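Local coordinates for protein arginine kinase (Anthopleura japonica, PDB 4RF6) that catalyses the reversible transfer of a phosphate group from ATP to L-arginine, giving phosphoarginine and ADP, as a monomer of two tandem kinase repeats, at residues Pro40-Phe43 with Glu44-Asn48. Numbering follows the deposited sequence.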
ATOM      1  N   PRO A  40      26.470  38.708  18.905  1.00 34.57           N
ATOM      2  CA  PRO A  40      27.665  38.763  19.760  1.00 34.17           C
ATOM      3  C   PRO A  40      27.326  38.992  21.230  1.00 33.49           C
ATOM      4  O   PRO A  40      28.015  38.476  22.108  1.00 34.78           O
ATOM      5  CB  PRO A  40      28.425  39.971  19.207  1.00 35.11           C
ATOM      6  CG  PRO A  40      28.057  40.007  17.764  1.00 33.86           C
ATOM      7  CD  PRO A  40      26.623  39.539  17.694  1.00 34.33           C
ATOM      8  N   LYS A  41      26.270  39.753  21.489  1.00 33.45           N
ATOM      9  CA  LYS A  41      25.861  40.040  22.858  1.00 35.91           C
ATOM     10  C   LYS A  41      25.170  38.850  23.527  1.00 36.78           C
ATOM     11  O   LYS A  41      25.381  38.585  24.718  1.00 34.59           O
ATOM     12  CB  LYS A  41      24.969  41.278  22.900  1.00 39.15           C
ATOM     13  CG  LYS A  41      25.720  42.584  22.658  1.00 40.34           C
ATOM     14  CD  LYS A  41      26.864  42.750  23.651  1.00 40.38           C
ATOM     15  CE  LYS A  41      27.478  44.144  23.564  1.00 40.85           C
ATOM     16  NZ  LYS A  41      28.452  44.402  24.668  1.00 39.30           N
ATOM     17  N   VAL A  42      24.337  38.145  22.761  1.00 33.92           N
ATOM     18  CA  VAL A  42      23.749  36.893  23.226  1.00 31.05           C
ATOM     19  C   VAL A  42      24.873  35.927  23.560  1.00 28.85           C
ATOM     20  O   VAL A  42      24.850  35.282  24.609  1.00 29.80           O
ATOM     21  CB  VAL A  42      22.805  36.260  22.182  1.00 30.86           C
ATOM     22  CG1 VAL A  42      22.376  34.861  22.616  1.00 29.30           C
ATOM     23  CG2 VAL A  42      21.581  37.129  21.977  1.00 31.17           C
ATOM     24  N   PHE A  43      25.868  35.846  22.678  1.00 28.01           N
ATOM     25  CA  PHE A  43      27.017  34.973  22.902  1.00 31.03           C
ATOM     26  C   PHE A  43      27.789  35.358  24.169  1.00 31.93           C
ATOM     27  O   PHE A  43      28.082  34.501  25.008  1.00 32.49           O
ATOM     28  CB  PHE A  43      27.966  34.957  21.695  1.00 31.58           C
ATOM     29  CG  PHE A  43      29.036  33.901  21.790  1.00 30.80           C
ATOM     30  CD1 PHE A  43      28.772  32.600  21.382  1.00 28.96           C
ATOM     31  CD2 PHE A  43      30.292  34.199  22.306  1.00 31.26           C
ATOM     32  CE1 PHE A  43      29.741  31.616  21.476  1.00 27.65           C
ATOM     33  CE2 PHE A  43      31.269  33.217  22.409  1.00 30.68           C
ATOM     34  CZ  PHE A  43      30.990  31.923  21.992  1.00 29.70           C
ATOM     35  N   GLU A  44      28.126  36.640  24.297  1.00 35.21           N
ATOM     36  CA  GLU A  44      28.847  37.138  25.470  1.00 37.77           C
ATOM     37  C   GLU A  44      28.112  36.831  26.773  1.00 34.83           C
ATOM     38  O   GLU A  44      28.717  36.388  27.750  1.00 35.48           O
ATOM     39  CB  GLU A  44      29.092  38.649  25.365  1.00 45.86           C
ATOM     40  CG  GLU A  44      30.319  39.042  24.548  1.00 53.16           C
ATOM     41  CD  GLU A  44      30.619  40.534  24.612  1.00 62.66           C
ATOM     42  OE1 GLU A  44      29.922  41.262  25.354  1.00 64.59           O
ATOM     43  OE2 GLU A  44      31.558  40.981  23.915  1.00 66.31           O
ATOM     44  N   SER A  45      26.805  37.063  26.779  1.00 33.10           N
ATOM     45  CA  SER A  45      25.986  36.884  27.976  1.00 35.42           C
ATOM     46  C   SER A  45      25.899  35.427  28.443  1.00 32.42           C
ATOM     47  O   SER A  45      25.735  35.160  29.636  1.00 34.08           O
ATOM     48  CB  SER A  45      24.576  37.429  27.719  1.00 41.49           C
ATOM     49  OG  SER A  45      23.707  37.154  28.801  1.00 44.38           O
ATOM     50  N   LEU A  46      26.022  34.492  27.503  1.00 27.74           N
ATOM     51  CA  LEU A  46      25.719  33.086  27.771  1.00 26.97           C
ATOM     52  C   LEU A  46      26.912  32.127  27.657  1.00 24.91           C
ATOM     53  O   LEU A  46      26.804  30.962  28.038  1.00 27.20           O
ATOM     54  CB  LEU A  46      24.598  32.607  26.840  1.00 27.04           C
ATOM     55  CG  LEU A  46      23.228  33.268  26.974  1.00 22.94           C
ATOM     56  CD1 LEU A  46      22.258  32.676  25.965  1.00 22.15           C
ATOM     57  CD2 LEU A  46      22.693  33.097  28.387  1.00 23.28           C
ATOM     58  N   LYS A  47      28.045  32.605  27.147  1.00 27.37           N
ATOM     59  CA  LYS A  47      29.166  31.712  26.822  1.00 30.31           C
ATOM     60  C   LYS A  47      29.819  31.001  28.016  1.00 28.74           C
ATOM     61  O   LYS A  47      30.532  30.010  27.832  1.00 28.39           O
ATOM     62  CB  LYS A  47      30.235  32.452  26.012  1.00 32.33           C
ATOM     63  CG  LYS A  47      30.978  33.521  26.795  1.00 35.01           C
ATOM     64  CD  LYS A  47      31.906  34.309  25.885  1.00 34.68           C
ATOM     65  CE  LYS A  47      32.862  35.168  26.694  1.00 40.37           C
ATOM     66  NZ  LYS A  47      33.713  36.015  25.815  1.00 42.48           N
ATOM     67  N   ASN A  48      29.576  31.491  29.231  1.00 28.12           N
ATOM     68  CA  ASN A  48      30.196  30.901  30.418  1.00 29.98           C
ATOM     69  C   ASN A  48      29.242  30.075  31.283  1.00 31.34           C
ATOM     70  O   ASN A  48      29.659  29.469  32.274  1.00 32.62           O
ATOM     71  CB  ASN A  48      30.884  31.979  31.262  1.00 30.68           C
ATOM     72  CG  ASN A  48      32.059  32.618  30.545  1.00 34.95           C
ATOM     73  OD1 ASN A  48      32.851  31.935  29.895  1.00 35.93           O
ATOM     74  ND2 ASN A  48      32.173  33.939  30.652  1.00 36.19           N
TER
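Glu44 N and Ser45 N each donate a 2.9 Å hydrogen bond, to Pro40 O and Lys41 O respectively, in regular i to i+4 order, whereas at the next residue Leu46 N divides itself between a weak bond to Val42 O and a straighter one of 3.2 Å to Phe43 O, approached from above the carbonyl plane. Phe43 O also accepts a weak bond from Lys47 N, so two amides gather on one carbonyl. Two side-chain pairs keep the i to i+4 spacing, Phe43 with Lys47 and Val42 with Leu46. Lys47 swings CG between its backbone N and carbonyl carbon (chi1 68°), and its extended chain crosses the Phe43 side chain at about a right angle. Its CB makes a CH-pi contact over one ring face, 4.2 Å from the centroid but offset toward the rim, while CD lies 3.7 Å from Phe43 CE2. This short helix belongs to the small N-terminal domain of a phosphagen kinase, in the first of two tandem repeats. Phe43 is buried, its ring meeting that of Trp58 nearly perpendicularly, and both Phe43 and Leu46 touch Leu57 of helix 57-66. The Val42 and Leu46 side chains run alongside each other, pointing the same way, with Val42 CG1 4.0 Å from Leu46 CD1. On an exposed flank, Lys41 bends at chi2 (-56°), bringing NZ 3.5 Å from Glu44 OE1 in a rather long i to i+3 salt bridge.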